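Local coordinates for protein homoserine O-acetyltransferase (PDB 3I1I) that probably transfers an acetyl group from acetyl-CoA to the hydroxyl of L-homoserine, a step toward methionine, at residues 25-30 with 104-108; 93-97 with 280-284; 220-224 with 275-280. All blocks are in the same frame, centred on the assembly; numbering follows the deposited sequence.

Contact 1. Residues 25-30 with 104-108; sequences IPVQMG and VITTG. With ACT (acetate ion), chain D.
Gly-30 N donates to Ile-105 O (2.8 Å), the one backbone-to-backbone hydrogen bond between strand residues 25-30 and the loop 104-108. The touching parts run nearly antiparallel, 161° apart end to end, and diverge slightly: the CA atoms of Gly-30 and Ile-105 are 4.5 Å apart, those of Val-27 and Thr-107 5.6 Å. Where the chains separate, a side chain and a water take over the pairing. Thr-107 OG1 accepts from Gln-28 N at 2.8 Å in an almost straight bond (168°), and water 1 donates to Gln-28 O while weakly accepting from Thr-107 N. The OG1 of Thr-107 lies anti to its own carbonyl carbon, which turns the hydroxyl to the strand and sends CG2 toward Pro-26 O and Ile-25 CD1.

The end of the Gln-28 side chain comes in to the loop. Its CG sits between the backbone N and carbonyl carbon (chi1 52°) and the chain is extended beyond, bringing NE2 to 2.9 Å from Thr-106 O. This oxygen lies in the plane of the Gln-28 amide, whereas NE2 stands above the carbonyl plane of Thr-106. Ile-105 crosses the glutamine at about a right angle, its CG2 branch 3.5 Å from Gln-28 CD. An acetate ion, probably from the crystallisation liquor, lies beside Gln-28 CG and Thr-107. The hydroxyl of Thr-106 turns from the strand to bond with Asn-93 O and Asn-96 N.

In the sheet, strand 24-34 lies between 10-18 and 87-91. Gly-30 also pairs with Asp-92, and 104-108 extends that antiparallel edge beyond 87-91 like a short, irregular strand. On the other edge Val-27 pairs with Leu-14 and Met-29 with Phe-12, while helix 129-142 covers Val-27 and Met-29 through Met-135.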
ATOM      1  N   ILE A  25      10.698 -27.795  14.257  1.00 27.55           N
ATOM      2  CA  ILE A  25       9.533 -27.775  15.124  1.00 26.84           C
ATOM      3  C   ILE A  25       8.574 -28.870  14.650  1.00 26.97           C
ATOM      4  O   ILE A  25       8.706 -29.358  13.532  1.00 26.89           O
ATOM      5  CB  ILE A  25       8.822 -26.366  15.121  1.00 27.10           C
ATOM      6  CG1 ILE A  25       8.408 -25.953  13.694  1.00 26.87           C
ATOM      7  CG2 ILE A  25       9.713 -25.302  15.723  1.00 23.95           C
ATOM      8  CD1 ILE A  25       7.273 -24.921  13.617  1.00 25.15           C
ATOM      9  N   PRO A  26       7.653 -29.309  15.516  1.00 26.81           N
ATOM     10  CA  PRO A  26       6.535 -30.135  15.046  1.00 26.25           C
ATOM     11  C   PRO A  26       5.589 -29.354  14.110  1.00 26.11           C
ATOM     12  O   PRO A  26       5.292 -28.176  14.346  1.00 24.44           O
ATOM     13  CB  PRO A  26       5.779 -30.525  16.348  1.00 25.87           C
ATOM     14  CG  PRO A  26       6.709 -30.232  17.472  1.00 26.27           C
ATOM     15  CD  PRO A  26       7.688 -29.188  16.991  1.00 27.15           C
ATOM     16  N   VAL A  27       5.084 -30.044  13.097  1.00 26.00           N
ATOM     17  CA  VAL A  27       4.141 -29.462  12.150  1.00 26.24           C
ATOM     18  C   VAL A  27       2.993 -30.434  11.872  1.00 26.98           C
ATOM     19  O   VAL A  27       3.154 -31.643  12.008  1.00 27.45           O
ATOM     20  CB  VAL A  27       4.851 -29.145  10.803  1.00 26.09           C
ATOM     21  CG1 VAL A  27       6.019 -28.140  11.008  1.00 25.01           C
ATOM     22  CG2 VAL A  27       5.350 -30.393  10.199  1.00 23.61           C
ATOM     23  N   GLN A  28       1.851 -29.889  11.474  1.00 27.04           N
ATOM     24  CA  GLN A  28       0.718 -30.665  10.976  1.00 27.18           C
ATOM     25  C   GLN A  28       0.238 -30.010   9.685  1.00 27.05           C
ATOM     26  O   GLN A  28       0.526 -28.855   9.423  1.00 26.51           O
ATOM     27  CB  GLN A  28      -0.425 -30.673  11.974  1.00 27.33           C
ATOM     28  CG  GLN A  28      -0.815 -29.257  12.426  1.00 30.16           C
ATOM     29  CD  GLN A  28      -2.021 -29.193  13.354  1.00 31.22           C
ATOM     30  OE1 GLN A  28      -2.425 -30.192  13.936  1.00 32.17           O
ATOM     31  NE2 GLN A  28      -2.621 -27.997  13.461  1.00 29.98           N
HETATM   32  N   MSE A  29      -0.543 -30.757   8.919  1.00 26.86           N
HETATM   33  CA  MSE A  29      -0.953 -30.365   7.605  1.00 26.12           C
HETATM   34  C   MSE A  29      -2.259 -31.055   7.252  1.00 25.00           C
HETATM   35  O   MSE A  29      -2.315 -32.270   7.155  1.00 24.32           O
HETATM   36  CB  MSE A  29       0.131 -30.760   6.614  1.00 26.55           C
HETATM   37  CG  MSE A  29      -0.057 -30.180   5.216  1.00 28.54           C
HETATM   38 SE   MSE A  29       1.302 -30.889   4.002  0.65 32.23          SE
HETATM   39  CE  MSE A  29       1.945 -29.279   3.261  1.00 37.69           C
ATOM     40  N   GLY A  30      -3.311 -30.289   7.020  1.00 23.88           N
ATOM     41  CA  GLY A  30      -4.558 -30.901   6.593  1.00 23.91           C
ATOM     42  C   GLY A  30      -4.458 -31.334   5.157  1.00 23.12           C
ATOM     43  O   GLY A  30      -3.661 -30.809   4.430  1.00 23.71           O
ATOM     44  N   VAL A 104      -9.519 -26.062   8.453  1.00 29.97           N
ATOM     45  CA  VAL A 104      -8.125 -25.846   8.060  1.00 27.40           C
ATOM     46  C   VAL A 104      -7.202 -26.435   9.095  1.00 27.08           C
ATOM     47  O   VAL A 104      -7.378 -26.206  10.279  1.00 27.65           O
ATOM     48  CB  VAL A 104      -7.883 -24.333   7.895  1.00 27.55           C
ATOM     49  CG1 VAL A 104      -6.375 -23.964   7.892  1.00 23.13           C
ATOM     50  CG2 VAL A 104      -8.651 -23.816   6.650  1.00 25.04           C
ATOM     51  N   ILE A 105      -6.214 -27.208   8.687  1.00 26.56           N
ATOM     52  CA  ILE A 105      -5.239 -27.731   9.648  1.00 26.01           C
ATOM     53  C   ILE A 105      -3.833 -27.328   9.198  1.00 26.43           C
ATOM     54  O   ILE A 105      -3.348 -27.780   8.161  1.00 25.86           O
ATOM     55  CB  ILE A 105      -5.346 -29.300   9.785  1.00 26.59           C
ATOM     56  CG1 ILE A 105      -6.757 -29.693  10.273  1.00 26.70           C
ATOM     57  CG2 ILE A 105      -4.256 -29.851  10.712  1.00 21.40           C
ATOM     58  CD1 ILE A 105      -7.221 -31.099   9.826  1.00 28.25           C
ATOM     59  N   THR A 106      -3.193 -26.470   9.986  1.00 26.65           N
ATOM     60  CA  THR A 106      -1.969 -25.794   9.563  1.00 26.68           C
ATOM     61  C   THR A 106      -1.039 -25.638  10.753  1.00 26.48           C
ATOM     62  O   THR A 106      -1.464 -25.831  11.888  1.00 26.43           O
ATOM     63  CB  THR A 106      -2.275 -24.381   8.995  1.00 26.58           C
ATOM     64  OG1 THR A 106      -1.160 -23.935   8.220  1.00 27.71           O
ATOM     65  CG2 THR A 106      -2.563 -23.357  10.104  1.00 25.09           C
ATOM     66  N   THR A 107       0.212 -25.304  10.477  1.00 25.70           N
ATOM     67  CA  THR A 107       1.118 -24.819  11.509  1.00 26.30           C
ATOM     68  C   THR A 107       1.610 -23.432  11.143  1.00 25.78           C
ATOM     69  O   THR A 107       2.026 -23.203  10.026  1.00 25.02           O
ATOM     70  CB  THR A 107       2.321 -25.760  11.701  1.00 26.64           C
ATOM     71  OG1 THR A 107       1.825 -27.082  11.913  1.00 28.23           O
ATOM     72  CG2 THR A 107       3.170 -25.322  12.901  1.00 25.57           C
ATOM     73  N   GLY A 108       1.528 -22.514  12.099  1.00 26.14           N
ATOM     74  CA  GLY A 108       1.811 -21.106  11.871  1.00 25.85           C
ATOM     75  C   GLY A 108       1.869 -20.294  13.162  1.00 26.24           C
ATOM     76  O   GLY A 108       1.937 -20.861  14.270  1.00 25.17           O
TER
HETATM   77  C   ACT D 503       1.398 -28.020  15.891  1.00 60.56           C
HETATM   78  O   ACT D 503       2.126 -27.417  16.732  1.00 60.32           O
HETATM   79  OXT ACT D 503       0.691 -27.270  15.164  1.00 60.21           O
HETATM   80  CH3 ACT D 503       1.372 -29.526  15.757  1.00 59.83           C
HETATM   81  O   HOH W   1       0.503 -26.597   7.373  1.00 41.74           O

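Contact 2. Residues 93-97 with 280-284; sequences NLCNV and WMYTA
Cys-95 SG rests against Tyr-282 CB at 3.7 Å, the closest apolar approach between the loop 93-97 and the helical turn 280-284. The sulfur is 5.0 Å from the centroid of the tyrosine ring and 44° off its normal, an oblique sulfur-aromatic contact. The ring then leads away from the loop, carrying its hydroxyl to a hydrogen bond with Phe-124 O. A second apolar patch is made by Val-97, whose CG1, anti to the carbonyl carbon (chi1 -54°), comes 3.9 Å from Trp-280 CA and obliquely meets the indole near CE3. The same methyl touches Thr-283 OG1, the two side chains crossing at about a right angle.

On the polar side, water 2 donates both to Leu-94 O and to Thr-283 OG1, each at 2.8 Å. Cys-95 O lies 3.1 Å from Thr-283 OG1, a hydroxyl that hydrogen-bonds Ser-279 O one turn back in its helix. Asn-93 to Asn-96 form a type II beta turn, with Cys-95 at its third position projecting toward the helix.

The loop after strand 87-91 is thus tied to helix 277-289 mainly by apolar contact, through the cysteine sulfur and a valine methyl, while a water between buried residues satisfies the turn carbonyl of Leu-94.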
ATOM      1  N   ASN A  93      -1.394 -25.329   3.113  1.00 22.91           N
ATOM      2  CA  ASN A  93      -0.068 -24.760   3.227  1.00 22.54           C
ATOM      3  C   ASN A  93       0.252 -24.336   4.661  1.00 22.59           C
ATOM      4  O   ASN A  93      -0.655 -23.977   5.442  1.00 22.07           O
ATOM      5  CB  ASN A  93       0.043 -23.561   2.295  1.00 22.26           C
ATOM      6  CG  ASN A  93      -0.102 -23.928   0.862  1.00 22.35           C
ATOM      7  OD1 ASN A  93       0.060 -25.088   0.484  1.00 24.09           O
ATOM      8  ND2 ASN A  93      -0.389 -22.935   0.022  1.00 22.06           N
ATOM      9  N   LEU A  94       1.532 -24.388   5.020  1.00 22.55           N
ATOM     10  CA  LEU A  94       2.007 -23.719   6.256  1.00 23.70           C
ATOM     11  C   LEU A  94       1.509 -22.229   6.369  1.00 23.09           C
ATOM     12  O   LEU A  94       1.333 -21.542   5.349  1.00 22.16           O
ATOM     13  CB  LEU A  94       3.544 -23.692   6.286  1.00 24.45           C
ATOM     14  CG  LEU A  94       4.391 -24.903   6.690  1.00 26.41           C
ATOM     15  CD1 LEU A  94       5.858 -24.591   6.332  1.00 25.99           C
ATOM     16  CD2 LEU A  94       4.217 -25.195   8.201  1.00 25.16           C
ATOM     17  N   CYS A  95       1.302 -21.770   7.597  1.00 22.46           N
ATOM     18  CA  CYS A  95       0.780 -20.442   7.871  1.00 23.12           C
ATOM     19  C   CYS A  95      -0.493 -20.094   7.080  1.00 24.03           C
ATOM     20  O   CYS A  95      -0.684 -18.930   6.678  1.00 22.95           O
ATOM     21  CB  CYS A  95       1.838 -19.399   7.578  1.00 23.50           C
ATOM     22  SG  CYS A  95       3.344 -19.671   8.508  1.00 23.29           S
ATOM     23  N   ASN A  96      -1.367 -21.090   6.882  1.00 24.35           N
ATOM     24  CA  ASN A  96      -2.584 -20.862   6.137  1.00 25.26           C
ATOM     25  C   ASN A  96      -3.275 -19.661   6.757  1.00 26.24           C
ATOM     26  O   ASN A  96      -3.373 -19.579   7.983  1.00 27.18           O
ATOM     27  CB  ASN A  96      -3.496 -22.084   6.168  1.00 24.23           C
ATOM     28  CG  ASN A  96      -4.663 -21.947   5.217  1.00 24.93           C
ATOM     29  OD1 ASN A  96      -5.640 -21.265   5.520  1.00 21.98           O
ATOM     30  ND2 ASN A  96      -4.581 -22.613   4.062  1.00 24.21           N
ATOM     31  N   VAL A  97      -3.732 -18.730   5.932  1.00 27.24           N
ATOM     32  CA  VAL A  97      -4.268 -17.475   6.461  1.00 28.87           C
ATOM     33  C   VAL A  97      -5.653 -17.642   7.073  1.00 30.84           C
ATOM     34  O   VAL A  97      -6.010 -16.926   8.020  1.00 31.73           O
ATOM     35  CB  VAL A  97      -4.284 -16.336   5.403  1.00 28.73           C
ATOM     36  CG1 VAL A  97      -2.904 -16.180   4.815  1.00 27.36           C
ATOM     37  CG2 VAL A  97      -5.334 -16.597   4.319  1.00 27.05           C
ATOM     38  N   TRP A 280      -0.879 -13.900   7.418  1.00 24.03           N
ATOM     39  CA  TRP A 280      -0.821 -13.171   6.170  1.00 24.82           C
ATOM     40  C   TRP A 280       0.600 -12.678   5.924  1.00 24.14           C
ATOM     41  O   TRP A 280       1.098 -12.834   4.839  1.00 23.23           O
ATOM     42  CB  TRP A 280      -1.799 -11.985   6.194  1.00 25.61           C
ATOM     43  CG  TRP A 280      -1.921 -11.336   4.862  1.00 26.51           C
ATOM     44  CD1 TRP A 280      -1.009 -10.502   4.247  1.00 27.00           C
ATOM     45  CD2 TRP A 280      -2.993 -11.501   3.960  1.00 27.81           C
ATOM     46  NE1 TRP A 280      -1.473 -10.138   3.008  1.00 28.57           N
ATOM     47  CE2 TRP A 280      -2.693 -10.735   2.807  1.00 28.23           C
ATOM     48  CE3 TRP A 280      -4.197 -12.210   4.015  1.00 31.09           C
ATOM     49  CZ2 TRP A 280      -3.546 -10.669   1.715  1.00 30.55           C
ATOM     50  CZ3 TRP A 280      -5.050 -12.161   2.916  1.00 33.66           C
ATOM     51  CH2 TRP A 280      -4.726 -11.377   1.786  1.00 34.12           C
HETATM   52  N   MSE A 281       1.247 -12.113   6.937  1.00 24.69           N
HETATM   53  CA  MSE A 281       2.618 -11.635   6.772  1.00 25.85           C
HETATM   54  C   MSE A 281       3.566 -12.772   6.340  1.00 25.09           C
HETATM   55  O   MSE A 281       4.359 -12.575   5.411  1.00 25.52           O
HETATM   56  CB  MSE A 281       3.214 -11.031   8.059  1.00 26.21           C
HETATM   57  CG  MSE A 281       2.567  -9.791   8.622  1.00 31.12           C
HETATM   58 SE   MSE A 281       3.646  -9.188  10.202  0.65 38.22          SE
HETATM   59  CE  MSE A 281       5.291  -9.990   9.814  1.00 25.58           C
ATOM     60  N   TYR A 282       3.531 -13.908   7.049  1.00 23.66           N
ATOM     61  CA  TYR A 282       4.466 -15.022   6.762  1.00 23.08           C
ATOM     62  C   TYR A 282       4.283 -15.552   5.350  1.00 22.35           C
ATOM     63  O   TYR A 282       5.275 -15.825   4.648  1.00 22.18           O
ATOM     64  CB  TYR A 282       4.321 -16.163   7.756  1.00 22.30           C
ATOM     65  CG  TYR A 282       5.148 -15.970   8.988  1.00 23.01           C
ATOM     66  CD1 TYR A 282       4.681 -15.216  10.038  1.00 24.14           C
ATOM     67  CD2 TYR A 282       6.419 -16.532   9.109  1.00 23.18           C
ATOM     68  CE1 TYR A 282       5.443 -15.016  11.170  1.00 24.15           C
ATOM     69  CE2 TYR A 282       7.177 -16.340  10.259  1.00 22.43           C
ATOM     70  CZ  TYR A 282       6.674 -15.577  11.274  1.00 22.72           C
ATOM     71  OH  TYR A 282       7.372 -15.342  12.425  1.00 25.00           O
ATOM     72  N   THR A 283       3.022 -15.625   4.922  1.00 21.38           N
ATOM     73  CA  THR A 283       2.687 -16.106   3.576  1.00 20.88           C
ATOM     74  C   THR A 283       3.140 -15.060   2.553  1.00 21.44           C
ATOM     75  O   THR A 283       3.745 -15.426   1.553  1.00 22.33           O
ATOM     76  CB  THR A 283       1.182 -16.394   3.455  1.00 20.24           C
ATOM     77  OG1 THR A 283       0.826 -17.323   4.464  1.00 20.28           O
ATOM     78  CG2 THR A 283       0.813 -16.994   2.079  1.00 19.96           C
ATOM     79  N   ALA A 284       2.897 -13.765   2.820  1.00 20.42           N
ATOM     80  CA  ALA A 284       3.446 -12.690   1.952  1.00 20.06           C
ATOM     81  C   ALA A 284       4.980 -12.790   1.876  1.00 19.49           C
ATOM     82  O   ALA A 284       5.574 -12.665   0.792  1.00 18.29           O
ATOM     83  CB  ALA A 284       2.988 -11.284   2.393  1.00 18.38           C
TER
HETATM   84  O   HOH W   2      -0.113 -19.851   3.696  1.00 30.87           O

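Contact 3. Residues 220-224 with 275-280; sequences LQLAN and VDANSW
Leu-220 meets the start of helix 277-289 with both its methyls, although its CB points neither to nor from that helix and only the end of the chain comes nearer. CG lies anti to the backbone N (chi1 -163°), and this carries the fork to the other segment. From CG, CD1 reaches Ala-277 CA at 3.8 Å and lies 3.9 Å from Trp-280 CB, touching the root of the indole as well. The other branch, CD2, turns to Val-275, 4.2 Å from its CG1, and to Ala-277 CB at 4.1 Å.

Farther along helix 217-228 the indole of Trp-280 does the reaching. Ala-223 CB is 3.9 Å from its NE1, and Asn-224 OD1 approaches CH2 at 3.5 Å with the amide and ring planes 80° apart. The ND2 of that amide is held by Ser-271 OG. Asp-276 N-caps the tryptophan's helix: its OD2 accepts from Ser-279 N (3.0 Å) and, on the anti lone pair, from Ser-279 OG.

Helix 217-228 thus packs against the N-terminal turn of helix 277-289, with Ile-200 of helix 186-202 and Thr-268 of helix 259-270 alongside; all four helices lie between strands 174-178 and 309-313, probably the helical lid of the alpha/beta-hydrolase fold.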
ATOM      1  N   LEU A 220      -4.661  -4.932   7.964  1.00 25.28           N
ATOM      2  CA  LEU A 220      -4.940  -6.137   7.194  1.00 25.12           C
ATOM      3  C   LEU A 220      -5.786  -5.815   5.972  1.00 24.86           C
ATOM      4  O   LEU A 220      -5.528  -6.336   4.879  1.00 23.89           O
ATOM      5  CB  LEU A 220      -5.628  -7.154   8.091  1.00 25.30           C
ATOM      6  CG  LEU A 220      -5.716  -8.623   7.742  1.00 27.59           C
ATOM      7  CD1 LEU A 220      -4.356  -9.234   7.261  1.00 26.97           C
ATOM      8  CD2 LEU A 220      -6.289  -9.363   8.988  1.00 28.24           C
ATOM      9  N   GLN A 221      -6.780  -4.945   6.140  1.00 24.88           N
ATOM     10  CA  GLN A 221      -7.601  -4.547   5.019  1.00 25.62           C
ATOM     11  C   GLN A 221      -6.767  -3.856   3.937  1.00 24.95           C
ATOM     12  O   GLN A 221      -6.977  -4.050   2.754  1.00 24.48           O
ATOM     13  CB  GLN A 221      -8.759  -3.622   5.440  1.00 26.28           C
ATOM     14  CG  GLN A 221      -9.532  -3.025   4.210  1.00 28.52           C
ATOM     15  CD  GLN A 221     -10.915  -2.507   4.541  1.00 32.95           C
ATOM     16  OE1 GLN A 221     -11.166  -2.051   5.656  1.00 35.29           O
ATOM     17  NE2 GLN A 221     -11.829  -2.556   3.556  1.00 33.61           N
ATOM     18  N   LEU A 222      -5.840  -3.026   4.359  1.00 25.12           N
ATOM     19  CA  LEU A 222      -4.931  -2.359   3.428  1.00 25.71           C
ATOM     20  C   LEU A 222      -4.072  -3.395   2.685  1.00 25.03           C
ATOM     21  O   LEU A 222      -3.969  -3.370   1.459  1.00 25.11           O
ATOM     22  CB  LEU A 222      -4.097  -1.340   4.212  1.00 25.92           C
ATOM     23  CG  LEU A 222      -3.244  -0.330   3.480  1.00 29.13           C
ATOM     24  CD1 LEU A 222      -3.931   0.243   2.231  1.00 31.36           C
ATOM     25  CD2 LEU A 222      -2.888   0.780   4.498  1.00 31.32           C
ATOM     26  N   ALA A 223      -3.511  -4.347   3.423  1.00 24.73           N
ATOM     27  CA  ALA A 223      -2.773  -5.459   2.812  1.00 24.53           C
ATOM     28  C   ALA A 223      -3.632  -6.190   1.785  1.00 24.21           C
ATOM     29  O   ALA A 223      -3.186  -6.476   0.697  1.00 24.95           O
ATOM     30  CB  ALA A 223      -2.213  -6.444   3.896  1.00 23.57           C
ATOM     31  N   ASN A 224      -4.881  -6.456   2.131  1.00 24.81           N
ATOM     32  CA  ASN A 224      -5.794  -7.201   1.271  1.00 24.65           C
ATOM     33  C   ASN A 224      -6.211  -6.385   0.052  1.00 24.74           C
ATOM     34  O   ASN A 224      -6.323  -6.911  -1.051  1.00 25.19           O
ATOM     35  CB  ASN A 224      -7.037  -7.580   2.064  1.00 24.93           C
ATOM     36  CG  ASN A 224      -7.972  -8.511   1.284  1.00 26.73           C
ATOM     37  OD1 ASN A 224      -7.591  -9.609   0.907  1.00 31.60           O
ATOM     38  ND2 ASN A 224      -9.191  -8.071   1.062  1.00 28.45           N
ATOM     39  N   VAL A 275      -9.485 -14.178   8.668  1.00 29.39           N
ATOM     40  CA  VAL A 275      -8.073 -14.217   8.302  1.00 27.45           C
ATOM     41  C   VAL A 275      -7.205 -13.774   9.453  1.00 26.86           C
ATOM     42  O   VAL A 275      -7.603 -12.918  10.218  1.00 26.22           O
ATOM     43  CB  VAL A 275      -7.842 -13.331   7.055  1.00 27.49           C
ATOM     44  CG1 VAL A 275      -6.379 -13.021   6.828  1.00 26.31           C
ATOM     45  CG2 VAL A 275      -8.459 -14.015   5.846  1.00 24.62           C
ATOM     46  N   ASP A 276      -6.015 -14.374   9.577  1.00 26.22           N
ATOM     47  CA  ASP A 276      -5.050 -13.981  10.613  1.00 25.36           C
ATOM     48  C   ASP A 276      -3.893 -13.138  10.061  1.00 24.61           C
ATOM     49  O   ASP A 276      -3.211 -13.528   9.123  1.00 25.64           O
ATOM     50  CB  ASP A 276      -4.472 -15.211  11.292  1.00 25.16           C
ATOM     51  CG  ASP A 276      -3.439 -14.853  12.355  1.00 25.77           C
ATOM     52  OD1 ASP A 276      -3.804 -14.119  13.319  1.00 25.08           O
ATOM     53  OD2 ASP A 276      -2.279 -15.292  12.201  1.00 22.66           O
ATOM     54  N   ALA A 277      -3.632 -12.013  10.703  1.00 23.87           N
ATOM     55  CA  ALA A 277      -2.678 -11.013  10.199  1.00 22.80           C
ATOM     56  C   ALA A 277      -1.252 -11.554  10.145  1.00 22.08           C
ATOM     57  O   ALA A 277      -0.602 -11.443   9.103  1.00 22.01           O
ATOM     58  CB  ALA A 277      -2.739  -9.706  11.041  1.00 21.57           C
ATOM     59  N   ASN A 278      -0.761 -12.105  11.253  1.00 21.48           N
ATOM     60  CA  ASN A 278       0.593 -12.671  11.285  1.00 21.49           C
ATOM     61  C   ASN A 278       0.764 -13.747  10.195  1.00 21.81           C
ATOM     62  O   ASN A 278       1.810 -13.801   9.521  1.00 21.69           O
ATOM     63  CB  ASN A 278       0.920 -13.263  12.659  1.00 21.24           C
ATOM     64  CG  ASN A 278       1.086 -12.192  13.749  1.00 20.82           C
ATOM     65  OD1 ASN A 278       1.293 -11.012  13.467  1.00 22.94           O
ATOM     66  ND2 ASN A 278       1.032 -12.613  14.988  1.00 18.97           N
ATOM     67  N   SER A 279      -0.278 -14.564  10.018  1.00 21.36           N
ATOM     68  CA  SER A 279      -0.272 -15.594   9.028  1.00 22.45           C
ATOM     69  C   SER A 279      -0.124 -14.966   7.629  1.00 23.27           C
ATOM     70  O   SER A 279       0.649 -15.444   6.770  1.00 22.20           O
ATOM     71  CB  SER A 279      -1.554 -16.425   9.106  1.00 22.46           C
ATOM     72  OG  SER A 279      -1.529 -17.275  10.238  1.00 22.79           O
ATOM     73  N   TRP A 280      -0.879 -13.900   7.418  1.00 24.03           N
ATOM     74  CA  TRP A 280      -0.821 -13.171   6.170  1.00 24.82           C
ATOM     75  C   TRP A 280       0.600 -12.678   5.924  1.00 24.14           C
ATOM     76  O   TRP A 280       1.098 -12.834   4.839  1.00 23.23           O
ATOM     77  CB  TRP A 280      -1.799 -11.985   6.194  1.00 25.61           C
ATOM     78  CG  TRP A 280      -1.921 -11.336   4.862  1.00 26.51           C
ATOM     79  CD1 TRP A 280      -1.009 -10.502   4.247  1.00 27.00           C
ATOM     80  CD2 TRP A 280      -2.993 -11.501   3.960  1.00 27.81           C
ATOM     81  NE1 TRP A 280      -1.473 -10.138   3.008  1.00 28.57           N
ATOM     82  CE2 TRP A 280      -2.693 -10.735   2.807  1.00 28.23           C
ATOM     83  CE3 TRP A 280      -4.197 -12.210   4.015  1.00 31.09           C
ATOM     84  CZ2 TRP A 280      -3.546 -10.669   1.715  1.00 30.55           C
ATOM     85  CZ3 TRP A 280      -5.050 -12.161   2.916  1.00 33.66           C
ATOM     86  CH2 TRP A 280      -4.726 -11.377   1.786  1.00 34.12           C
TER

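In the fold
The three contacts form a chain from the central sheet to the helices inserted between strands 174-178 and 309-313. Contacts 1 and 2, with centres 11 Å apart, are coupled by a probable hydrogen bond between Thr-107 O and Cys-95 N (2.9 Å), beside the bond of the Thr-106 hydroxyl. Contacts 2 and 3, centres 9 Å apart, share Trp-280 and are joined by a backbone hydrogen bond, Val-97 O to Asp-276 N (3.0 Å). Contacts 1 and 3 do not touch, their nearest atoms lying about 5 Å apart. Ser-155, His-351 and Asp-318 probably form the catalytic triad, as in other alpha/beta hydrolases, with Ser-155 on the nucleophile elbow; they belong to none of the contact segments.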